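Local structure of lytic polysaccharide monooxygenase (Neurospora crassa, 4QI8) at residues 188-193 with 203-208; 111-116 with 194-199; 75-80 with 141-146; 99-104 with 207-212. The protein probably cleaves cellulose chains oxidatively as a secreted, copper-dependent lytic polysaccharide monooxygenase of family AA9, given a reductant and an oxygen cosubstrate. All coordinates share one frame; numbering follows the deposited sequence.

Contact 1: residues 188-193 with 203-208; sequences SDPGIL and SYKNPG
The ring of Tyr204 turns an edge to Gly191, whose carbonyl oxygen lies near the ring plane. At that edge Tyr204 OH donates a hydrogen bond to Gly191 O over 2.7 Å, meeting the carbonyl at 126° and tilted 15° from its plane. CG is anti to the backbone N (chi1 177°), which carries the ring out toward Gly191; Tyr204 CE1 lies 3.6 Å from Gly191 CA. Elsewhere the same ring is paired edge-to-face with Trp115 and is touched by Pro75 and Leu145. Its edge also meets Asn206 ND2, which is in plane with it.

Gly191 belongs to a type I turn with Pro190 and Gly191 at the corners, in the long loop region that follows strand 178-179 in this beta-sandwich. Asp189 O closes the turn by accepting from both Ile192 N and Leu193 N. The returning chain at 203-208 runs so close that Gly191 CA makes a CA-H...O contact of 3.1 Å with Lys205 O, and a beta carbon there would collide with that oxygen. From the last residue of the turn, Ile192 CD1 rests on Pro207 CB at 3.7 Å, the two side chains crossing obliquely.

Three waters bridge the two segments. One joins Gly191 N to Lys205 O, another Pro190 O to Lys205 N. The third donates to Asp189 OD2 at 2.8 Å and accepts from Gly208 N; the same carboxylate oxygen also takes the backbone N of Lys186.

Contact 2: residues 111-116 with 194-199; sequences SQLTWS and ININYP
Gln112 and Tyr198 join the short strand 113-114 and its approach to the long C-terminal loop region of the AA9 fold, here folded into an Asx turn. In that turn Asn195 OD1 accepts from Asn197 N over 2.9 Å. Asn195 ND2 donates to Tyr198 O, holding the chain just before the cis peptide bond to Pro199.

The side chain of Gln112 bends at chi2 (-66°), and its amide group comes over one face of the Tyr198 ring, offset toward the rim. The amide and ring planes are only 19° apart, although the side chains as wholes cross at about a right angle. Gln112 CD stands 3.5 Å from Tyr198 CZ, while Gln112 CG reaches Tyr198 OH at the same distance of 3.5 Å. An alanine at Gln112 would probably leave this face of Tyr198 without its amide cover and the ring freer to turn.

Further in, Leu113 CD1 packs on Ile196 CB at 4.0 Å. Beside them a water accepts from Leu113 N at 2.9 Å and donates to Ile196 O at 2.7 Å, linking backbones too far apart to bond directly. Ile196 is about 5 Å, side chain to side chain, from His146, a probable oxygen-binding residue, and about 13 Å from the copper. With one apolar contact, an amide laid over a ring and a water in place of a direct backbone bond, the join between the two segments probably rests largely on dispersion and a mediated hydrogen bond.

Contact 3: residues 75-80 with 141-146; sequences PMQFYL and EHIGLH
Gln77 and Glu141 lie side by side on one face of the sheet, pointing the same way, while Met76 and His142 cross at about a right angle on the other. They sit on strands 76-82 and 134-144, antiparallel neighbours in the mixed sheet of the beta-sandwich. Gln77 and Glu141 form the hydrogen-bonded pair, with Gln77 N to Glu141 O at 2.9 Å and the reverse bond from Glu141 N to Gln77 O at 3.0 Å. Ile143 N adds a bond to Pro75 O.

The amide and carboxylate planes are 63° apart, and Gln77 NE2 reaches Glu141 OE1, at 3.0 Å, from above the carboxylate plane. Gln77 OE1 takes Asn206 ND2, so a leucine at Gln77 would probably leave Asn206 without this acceptor and Glu141 OE1 without one of its donors. The edge of Tyr79 also borders the carboxylate, CE1 lying 3.5 Å from Glu141 OE1.

On the opposite face, the bend at chi2 of Met76 brings its SD to 3.5 Å from His142 CB, oblique to the imidazole. His142 ND1 is hydrogen-bonded to Tyr2 OH, and the ring is close to the copper ligands His72 and Tyr157, which puts His142 in the second shell of the metal. At the strand ends Pro75 CD packs against Leu145 CD1 at 3.8 Å.

Glu141 is buried, yet its OE1 is met by Gln77 and Tyr185 and its OE2 by a salt bridge to Arg139, surroundings likely to stabilise the ionised carboxylate.

Contact 4: residues 99-104 with 207-212; sequences WFKIYH and PGPSVF
Lys101 and the tail 207-212 make the tight part of this contact. The lysine chain runs extended to CD and bends at chi3 (-75°), which turns CE toward the tail. Its NZ is gripped by three acceptors: Pro209 O at 2.8 Å, in the carbonyl plane; Pro207 O at 2.9 Å, with NZ above the carbonyl plane; and His104 ND1 at 3.0 Å within its own strand. Val211 packs beside this chain. Its CG2 touches Lys101 CD at 3.6 Å and sits over the centre of the His104 ring, 6° off the normal, a CH-pi contact.

Phe212 N donates to Lys101 O over 2.8 Å, and next to this bond the edge of Phe100 is turned to the face of Phe212. The rings form an offset edge-to-face pair with centroids 5.5 Å apart and planes at 76°.

The other side is looser and wetter. Ser210 is exposed and turned away from the strand, and a water links its carbonyl to Lys101 N. A second water donates to both Ile102 O and Phe212 O, at a classic beta bulge where Ile102 and Tyr103 both face Phe78. The tail thus crosses strand 99-104 of the mixed sheet, with one direct backbone hydrogen bond and water bridges in place of a regular strand pairing.

With two backbone carbonyls and an imidazole nitrogen round NZ, the buried lysine is probably held in its charged form, and His104 is likely to carry no proton on ND1.

How the contacts relate
Contact 3 lies nearest the centre of the chain and pairs two strands of the mixed sheet. Contact 4, about 11 Å away between centres, uses strand 99-104, which adjoins 76-82. Contact 1 shares Pro207 and Gly208 with contact 4 and touches contact 3, their centres about 11 Å apart. Contact 2 is outermost, about 13 Å from contact 1 and 22 Å from contact 4. Along the chain 75-80, 99-104, 111-116 and 141-146 come first; then 194-199 returns to 111-116 and 207-212 to 99-104, while 188-193 and 203-208 meet each other. The C-terminal region is thereby laid along the sheet, from the neighbourhood of the active site to strand 99-104.

Contact 1: residues 188-193 with 203-208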
# COMPACT_ATOMS: atom_id res chain seq x y z
N SER A 188 -12.63 13.97 -0.21
CA SER A 188 -12.94 14.78 0.96
C SER A 188 -12.52 14.13 2.28
O SER A 188 -12.73 14.71 3.34
CB SER A 188 -14.44 15.05 1.01
OG SER A 188 -15.14 13.82 1.02
N ASP A 189 -11.97 12.93 2.24
CA ASP A 189 -11.61 12.26 3.48
C ASP A 189 -10.61 13.13 4.26
O ASP A 189 -9.74 13.76 3.68
CB ASP A 189 -10.99 10.89 3.24
CG ASP A 189 -11.98 9.84 2.76
OD1 ASP A 189 -13.21 10.03 2.90
OD2 ASP A 189 -11.52 8.80 2.25
N PRO A 190 -10.74 13.16 5.59
CA PRO A 190 -9.96 14.12 6.39
C PRO A 190 -8.47 13.86 6.46
O PRO A 190 -7.73 14.74 6.89
CB PRO A 190 -10.60 14.02 7.79
CG PRO A 190 -11.24 12.69 7.81
CD PRO A 190 -11.75 12.48 6.42
N GLY A 191 -8.01 12.68 6.04
CA GLY A 191 -6.60 12.40 5.92
C GLY A 191 -6.06 12.53 4.50
O GLY A 191 -4.89 12.25 4.26
N ILE A 192 -6.93 12.96 3.58
CA ILE A 192 -6.59 13.16 2.17
C ILE A 192 -6.70 14.65 1.81
O ILE A 192 -5.79 15.22 1.19
CB ILE A 192 -7.47 12.28 1.26
CG1 ILE A 192 -7.13 10.81 1.51
CG2 ILE A 192 -7.28 12.63 -0.21
CD1 ILE A 192 -8.02 9.82 0.80
N LEU A 193 -7.83 15.27 2.19
CA LEU A 193 -8.03 16.71 2.08
C LEU A 193 -7.63 17.30 3.42
O LEU A 193 -8.40 17.26 4.38
CB LEU A 193 -9.50 17.02 1.78
CG LEU A 193 -9.81 18.48 1.49
CD1 LEU A 193 -9.26 18.84 0.12
CD2 LEU A 193 -11.30 18.79 1.57
N SER A 203 -3.82 15.95 15.23
CA SER A 203 -4.21 14.56 15.03
C SER A 203 -4.20 14.31 13.53
O SER A 203 -4.11 15.25 12.75
CB SER A 203 -5.60 14.31 15.60
OG SER A 203 -6.56 15.12 14.95
N TYR A 204 -4.28 13.04 13.15
CA TYR A 204 -4.27 12.67 11.74
C TYR A 204 -5.11 11.41 11.55
O TYR A 204 -4.82 10.37 12.14
CB TYR A 204 -2.84 12.45 11.20
CG TYR A 204 -2.89 12.00 9.75
CD1 TYR A 204 -3.27 12.88 8.76
CD2 TYR A 204 -2.62 10.68 9.39
CE1 TYR A 204 -3.38 12.47 7.44
CE2 TYR A 204 -2.74 10.26 8.07
CZ TYR A 204 -3.12 11.16 7.11
OH TYR A 204 -3.27 10.72 5.82
N LYS A 205 -6.15 11.51 10.73
CA LYS A 205 -7.02 10.38 10.47
C LYS A 205 -6.61 9.69 9.17
O LYS A 205 -6.96 10.14 8.08
CB LYS A 205 -8.47 10.83 10.37
CG LYS A 205 -9.47 9.69 10.17
CD LYS A 205 -9.42 8.72 11.32
CE LYS A 205 -10.45 7.61 11.17
NZ LYS A 205 -10.27 6.61 12.26
N ASN A 206 -5.88 8.59 9.27
CA ASN A 206 -5.50 7.85 8.06
C ASN A 206 -6.74 7.48 7.27
O ASN A 206 -7.74 7.04 7.85
CB ASN A 206 -4.80 6.55 8.41
CG ASN A 206 -3.50 6.78 9.14
OD1 ASN A 206 -3.49 7.00 10.35
ND2 ASN A 206 -2.39 6.73 8.41
N PRO A 207 -6.68 7.58 5.94
CA PRO A 207 -7.83 7.12 5.16
C PRO A 207 -7.89 5.60 5.13
O PRO A 207 -6.89 4.90 5.33
CB PRO A 207 -7.56 7.72 3.77
CG PRO A 207 -6.09 7.75 3.68
CD PRO A 207 -5.61 8.09 5.08
N GLY A 208 -9.09 5.11 4.90
CA GLY A 208 -9.32 3.69 4.80
C GLY A 208 -9.77 3.06 6.10
O GLY A 208 -9.97 3.72 7.12
O HOH W 1 -11.19 6.95 4.29
O HOH W 2 -6.94 14.07 9.58
O HOH W 3 -9.09 10.08 6.17

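Contact 2: residues 111-116 with 194-199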
# COMPACT_ATOMS: atom_id res chain seq x y z
N SER A 111 5.66 20.82 16.52
CA SER A 111 5.50 22.11 15.86
C SER A 111 5.16 21.90 14.39
O SER A 111 4.47 22.72 13.80
CB SER A 111 6.78 22.94 15.97
OG SER A 111 7.89 22.25 15.42
N GLN A 112 5.66 20.82 13.82
CA GLN A 112 5.20 20.31 12.53
C GLN A 112 4.94 18.83 12.70
O GLN A 112 5.31 18.25 13.72
CB GLN A 112 6.26 20.53 11.45
CG GLN A 112 6.32 21.96 10.96
CD GLN A 112 5.06 22.37 10.23
OE1 GLN A 112 4.15 22.96 10.81
NE2 GLN A 112 4.98 22.04 8.94
N LEU A 113 4.29 18.23 11.72
CA LEU A 113 4.17 16.78 11.68
C LEU A 113 5.47 16.22 11.13
O LEU A 113 5.98 16.72 10.13
CB LEU A 113 3.00 16.36 10.79
CG LEU A 113 1.61 16.87 11.18
CD1 LEU A 113 0.58 16.24 10.26
CD2 LEU A 113 1.29 16.58 12.64
N THR A 114 6.03 15.23 11.80
CA THR A 114 7.19 14.53 11.25
C THR A 114 6.82 13.08 11.01
O THR A 114 6.05 12.47 11.76
CB THR A 114 8.42 14.65 12.14
OG1 THR A 114 8.10 14.22 13.46
CG2 THR A 114 8.91 16.11 12.20
N TRP A 115 7.34 12.55 9.92
CA TRP A 115 6.96 11.24 9.43
C TRP A 115 8.18 10.34 9.39
O TRP A 115 9.20 10.69 8.79
CB TRP A 115 6.37 11.38 8.02
CG TRP A 115 5.21 12.35 7.95
CD1 TRP A 115 5.29 13.70 7.75
CD2 TRP A 115 3.81 12.04 8.08
NE1 TRP A 115 4.02 14.25 7.74
CE2 TRP A 115 3.10 13.25 7.95
CE3 TRP A 115 3.09 10.86 8.31
CZ2 TRP A 115 1.71 13.32 8.03
CZ3 TRP A 115 1.71 10.93 8.39
CH2 TRP A 115 1.03 12.14 8.23
N SER A 116 8.09 9.18 10.03
CA SER A 116 9.19 8.23 10.03
C SER A 116 9.49 7.71 8.64
O SER A 116 10.59 7.21 8.41
CB SER A 116 8.89 7.05 10.96
OG SER A 116 7.79 6.31 10.49
N ILE A 194 -6.43 17.85 3.48
CA ILE A 194 -5.85 18.25 4.74
C ILE A 194 -4.73 19.24 4.52
O ILE A 194 -3.92 19.09 3.61
CB ILE A 194 -5.32 16.98 5.52
CG1 ILE A 194 -4.70 17.38 6.86
CG2 ILE A 194 -4.33 16.19 4.68
CD1 ILE A 194 -4.34 16.19 7.74
N ASN A 195 -4.72 20.26 5.37
CA ASN A 195 -3.59 21.18 5.46
C ASN A 195 -2.68 20.73 6.60
O ASN A 195 -3.03 20.91 7.78
CB ASN A 195 -4.08 22.60 5.70
CG ASN A 195 -2.97 23.55 6.03
OD1 ASN A 195 -1.79 23.29 5.74
ND2 ASN A 195 -3.33 24.67 6.66
N ILE A 196 -1.53 20.14 6.26
CA ILE A 196 -0.61 19.63 7.29
C ILE A 196 0.35 20.70 7.75
O ILE A 196 1.17 20.45 8.63
CB ILE A 196 0.17 18.36 6.84
CG1 ILE A 196 1.10 18.67 5.67
CG2 ILE A 196 -0.79 17.24 6.52
CD1 ILE A 196 2.09 17.57 5.39
N ASN A 197 0.27 21.89 7.19
CA ASN A 197 1.30 22.86 7.41
C ASN A 197 0.89 23.73 8.60
O ASN A 197 1.15 23.36 9.75
CB ASN A 197 1.56 23.57 6.08
CG ASN A 197 2.02 22.58 4.99
OD1 ASN A 197 1.40 22.44 3.91
ND2 ASN A 197 3.09 21.89 5.27
N TYR A 198 0.24 24.85 8.36
CA TYR A 198 -0.14 25.74 9.47
C TYR A 198 -1.57 26.22 9.31
O TYR A 198 -1.92 26.61 8.25
CB TYR A 198 0.80 26.94 9.53
CG TYR A 198 2.20 26.58 9.91
CD1 TYR A 198 2.57 26.44 11.24
CD2 TYR A 198 3.16 26.34 8.94
CE1 TYR A 198 3.85 26.08 11.60
CE2 TYR A 198 4.44 25.98 9.29
CZ TYR A 198 4.78 25.84 10.63
OH TYR A 198 6.07 25.48 10.95
N PRO A 199 -2.37 26.23 10.36
CA PRO A 199 -2.06 25.66 11.67
C PRO A 199 -1.80 24.17 11.54
O PRO A 199 -2.40 23.50 10.71
CB PRO A 199 -3.34 25.89 12.48
CG PRO A 199 -4.06 26.94 11.78
CD PRO A 199 -3.73 26.80 10.34
O HOH W 4 3.64 19.49 9.16

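Contact 3: residues 75-80 with 141-146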
# COMPACT_ATOMS: atom_id res chain seq x y z
N PRO A 75 1.81 9.49 5.12
CA PRO A 75 1.85 8.11 5.61
C PRO A 75 2.11 7.04 4.55
O PRO A 75 1.56 7.10 3.45
CB PRO A 75 0.45 7.91 6.17
CG PRO A 75 -0.39 8.74 5.26
CD PRO A 75 0.42 9.98 5.03
N MET A 76 2.92 6.06 4.93
CA MET A 76 2.86 4.75 4.29
C MET A 76 1.67 3.96 4.81
O MET A 76 1.36 3.99 6.01
CB MET A 76 4.11 3.93 4.59
CG MET A 76 5.38 4.46 4.00
SD MET A 76 5.40 4.49 2.19
CE MET A 76 5.12 2.79 1.80
N GLN A 77 1.03 3.20 3.92
CA GLN A 77 -0.01 2.25 4.31
C GLN A 77 0.15 0.99 3.45
O GLN A 77 0.55 1.07 2.29
CB GLN A 77 -1.41 2.84 4.16
CG GLN A 77 -1.51 4.27 4.67
CD GLN A 77 -2.92 4.78 4.93
OE1 GLN A 77 -3.13 5.54 5.86
NE2 GLN A 77 -3.87 4.38 4.10
N PHE A 78 -0.17 -0.16 4.04
CA PHE A 78 -0.11 -1.44 3.33
C PHE A 78 -1.40 -2.22 3.51
O PHE A 78 -1.97 -2.26 4.61
CB PHE A 78 1.07 -2.30 3.84
CG PHE A 78 2.43 -1.72 3.53
CD1 PHE A 78 3.02 -1.92 2.29
CD2 PHE A 78 3.12 -0.98 4.48
CE1 PHE A 78 4.26 -1.40 2.01
CE2 PHE A 78 4.35 -0.43 4.19
CZ PHE A 78 4.92 -0.64 2.95
N TYR A 79 -1.83 -2.88 2.44
CA TYR A 79 -3.03 -3.70 2.43
C TYR A 79 -2.72 -5.05 1.79
O TYR A 79 -1.87 -5.15 0.90
CB TYR A 79 -4.13 -3.06 1.60
CG TYR A 79 -4.74 -1.76 2.08
CD1 TYR A 79 -4.05 -0.56 2.00
CD2 TYR A 79 -6.04 -1.73 2.59
CE1 TYR A 79 -4.64 0.64 2.40
CE2 TYR A 79 -6.64 -0.55 2.97
CZ TYR A 79 -5.94 0.63 2.89
OH TYR A 79 -6.57 1.79 3.26
N LEU A 80 -3.46 -6.06 2.23
CA LEU A 80 -3.44 -7.37 1.59
C LEU A 80 -4.80 -7.69 0.98
O LEU A 80 -5.84 -7.24 1.47
CB LEU A 80 -3.15 -8.45 2.62
CG LEU A 80 -1.69 -8.58 3.06
CD1 LEU A 80 -1.56 -9.53 4.25
CD2 LEU A 80 -0.81 -9.09 1.91
N GLU A 141 1.29 1.87 -0.51
CA GLU A 141 1.06 3.25 -0.88
C GLU A 141 1.77 4.20 0.06
O GLU A 141 1.85 3.97 1.27
CB GLU A 141 -0.42 3.62 -0.95
CG GLU A 141 -1.09 3.87 0.39
CD GLU A 141 -2.60 4.08 0.29
OE1 GLU A 141 -3.29 3.64 1.23
OE2 GLU A 141 -3.09 4.61 -0.74
N HIS A 142 2.29 5.27 -0.53
CA HIS A 142 2.67 6.44 0.21
C HIS A 142 1.75 7.57 -0.21
O HIS A 142 1.52 7.76 -1.41
CB HIS A 142 4.12 6.85 -0.05
CG HIS A 142 4.55 7.92 0.88
ND1 HIS A 142 4.85 9.20 0.47
CD2 HIS A 142 4.61 7.92 2.23
CE1 HIS A 142 5.11 9.93 1.54
NE2 HIS A 142 4.96 9.18 2.62
N ILE A 143 1.25 8.33 0.76
CA ILE A 143 0.37 9.45 0.46
C ILE A 143 1.10 10.75 0.78
O ILE A 143 1.28 11.09 1.95
CB ILE A 143 -0.96 9.38 1.25
CG1 ILE A 143 -1.55 7.96 1.20
CG2 ILE A 143 -1.93 10.37 0.66
CD1 ILE A 143 -2.84 7.78 2.01
N GLY A 144 1.54 11.46 -0.25
CA GLY A 144 2.23 12.72 -0.08
C GLY A 144 1.23 13.84 0.14
O GLY A 144 0.39 14.09 -0.73
N LEU A 145 1.34 14.50 1.28
CA LEU A 145 0.32 15.45 1.74
C LEU A 145 0.76 16.92 1.76
O LEU A 145 0.05 17.77 2.28
CB LEU A 145 -0.15 15.06 3.15
CG LEU A 145 -0.85 13.71 3.25
CD1 LEU A 145 -1.13 13.40 4.70
CD2 LEU A 145 -2.14 13.69 2.44
N HIS A 146 1.93 17.21 1.22
CA HIS A 146 2.48 18.56 1.32
C HIS A 146 1.60 19.66 0.74
O HIS A 146 1.68 20.80 1.22
CB HIS A 146 3.89 18.62 0.72
CG HIS A 146 4.01 17.97 -0.61
ND1 HIS A 146 3.84 16.62 -0.79
CD2 HIS A 146 4.28 18.49 -1.83
CE1 HIS A 146 4.00 16.33 -2.07
NE2 HIS A 146 4.26 17.45 -2.72

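Contact 4: residues 99-104 with 207-212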
# COMPACT_ATOMS: atom_id res chain seq x y z
N TRP A 99 -9.70 -5.93 0.09
CA TRP A 99 -8.46 -5.40 0.64
C TRP A 99 -8.61 -5.10 2.12
O TRP A 99 -9.52 -4.37 2.51
CB TRP A 99 -8.07 -4.11 -0.09
CG TRP A 99 -7.78 -4.31 -1.55
CD1 TRP A 99 -8.65 -4.18 -2.58
CD2 TRP A 99 -6.52 -4.67 -2.13
NE1 TRP A 99 -8.02 -4.44 -3.78
CE2 TRP A 99 -6.71 -4.75 -3.52
CE3 TRP A 99 -5.25 -4.94 -1.60
CZ2 TRP A 99 -5.67 -5.08 -4.40
CZ3 TRP A 99 -4.23 -5.28 -2.47
CH2 TRP A 99 -4.44 -5.33 -3.85
N PHE A 100 -7.69 -5.62 2.94
CA PHE A 100 -7.66 -5.25 4.35
C PHE A 100 -6.31 -4.63 4.66
O PHE A 100 -5.28 -5.01 4.11
CB PHE A 100 -8.00 -6.42 5.29
CG PHE A 100 -7.12 -7.64 5.17
CD1 PHE A 100 -7.34 -8.58 4.19
CD2 PHE A 100 -6.09 -7.85 6.07
CE1 PHE A 100 -6.55 -9.71 4.09
CE2 PHE A 100 -5.30 -8.99 5.99
CZ PHE A 100 -5.54 -9.92 5.00
N LYS A 101 -6.35 -3.64 5.54
CA LYS A 101 -5.18 -2.88 5.92
C LYS A 101 -4.40 -3.62 6.97
O LYS A 101 -4.97 -4.07 7.96
CB LYS A 101 -5.61 -1.52 6.45
CG LYS A 101 -4.47 -0.60 6.82
CD LYS A 101 -4.96 0.70 7.46
CE LYS A 101 -5.55 1.65 6.45
NZ LYS A 101 -6.23 2.79 7.13
N ILE A 102 -3.09 -3.74 6.77
CA ILE A 102 -2.22 -4.36 7.76
C ILE A 102 -1.23 -3.38 8.41
O ILE A 102 -0.56 -3.75 9.37
CB ILE A 102 -1.47 -5.60 7.23
CG1 ILE A 102 -0.55 -5.25 6.06
CG2 ILE A 102 -2.48 -6.67 6.84
CD1 ILE A 102 0.35 -6.39 5.66
N TYR A 103 -1.17 -2.15 7.93
CA TYR A 103 -0.31 -1.14 8.52
C TYR A 103 -0.75 0.23 8.04
O TYR A 103 -1.05 0.40 6.85
CB TYR A 103 1.16 -1.36 8.11
CG TYR A 103 2.07 -0.22 8.54
CD1 TYR A 103 2.30 0.87 7.71
CD2 TYR A 103 2.68 -0.22 9.79
CE1 TYR A 103 3.11 1.91 8.11
CE2 TYR A 103 3.50 0.82 10.20
CZ TYR A 103 3.71 1.89 9.35
OH TYR A 103 4.52 2.93 9.75
N HIS A 104 -0.75 1.21 8.94
CA HIS A 104 -0.73 2.60 8.52
C HIS A 104 0.13 3.42 9.46
O HIS A 104 0.27 3.12 10.64
CB HIS A 104 -2.13 3.19 8.29
CG HIS A 104 -3.01 3.31 9.50
ND1 HIS A 104 -4.37 3.46 9.35
CD2 HIS A 104 -2.77 3.35 10.83
CE1 HIS A 104 -4.93 3.58 10.54
NE2 HIS A 104 -3.99 3.51 11.46
N PRO A 207 -6.68 7.58 5.94
CA PRO A 207 -7.83 7.12 5.16
C PRO A 207 -7.89 5.60 5.13
O PRO A 207 -6.89 4.90 5.33
CB PRO A 207 -7.56 7.72 3.77
CG PRO A 207 -6.09 7.75 3.68
CD PRO A 207 -5.61 8.09 5.08
N GLY A 208 -9.09 5.11 4.90
CA GLY A 208 -9.32 3.69 4.80
C GLY A 208 -9.77 3.06 6.10
O GLY A 208 -9.97 3.72 7.12
N PRO A 209 -9.88 1.73 6.09
CA PRO A 209 -10.41 0.97 7.22
C PRO A 209 -9.40 0.86 8.35
O PRO A 209 -8.25 1.26 8.22
CB PRO A 209 -10.69 -0.39 6.61
CG PRO A 209 -9.67 -0.52 5.51
CD PRO A 209 -9.58 0.86 4.93
N SER A 210 -9.88 0.32 9.45
CA SER A 210 -9.02 0.04 10.59
C SER A 210 -7.94 -0.97 10.24
O SER A 210 -8.12 -1.79 9.36
CB SER A 210 -9.88 -0.53 11.72
OG SER A 210 -10.93 0.36 12.06
N VAL A 211 -6.81 -0.91 10.94
CA VAL A 211 -5.74 -1.89 10.77
C VAL A 211 -6.17 -3.22 11.38
O VAL A 211 -6.55 -3.31 12.54
CB VAL A 211 -4.42 -1.42 11.42
CG1 VAL A 211 -3.33 -2.50 11.32
CG2 VAL A 211 -3.94 -0.12 10.76
N PHE A 212 -6.08 -4.26 10.57
CA PHE A 212 -6.36 -5.61 11.03
C PHE A 212 -5.14 -6.18 11.74
O PHE A 212 -4.04 -6.14 11.20
CB PHE A 212 -6.71 -6.49 9.84
CG PHE A 212 -6.77 -7.93 10.21
CD1 PHE A 212 -7.92 -8.47 10.76
CD2 PHE A 212 -5.66 -8.75 10.06
CE1 PHE A 212 -7.96 -9.80 11.14
CE2 PHE A 212 -5.70 -10.08 10.43
CZ PHE A 212 -6.85 -10.60 10.96
O HOH W 5 -8.60 -3.44 7.20
O HOH W 6 -1.37 -5.66 11.19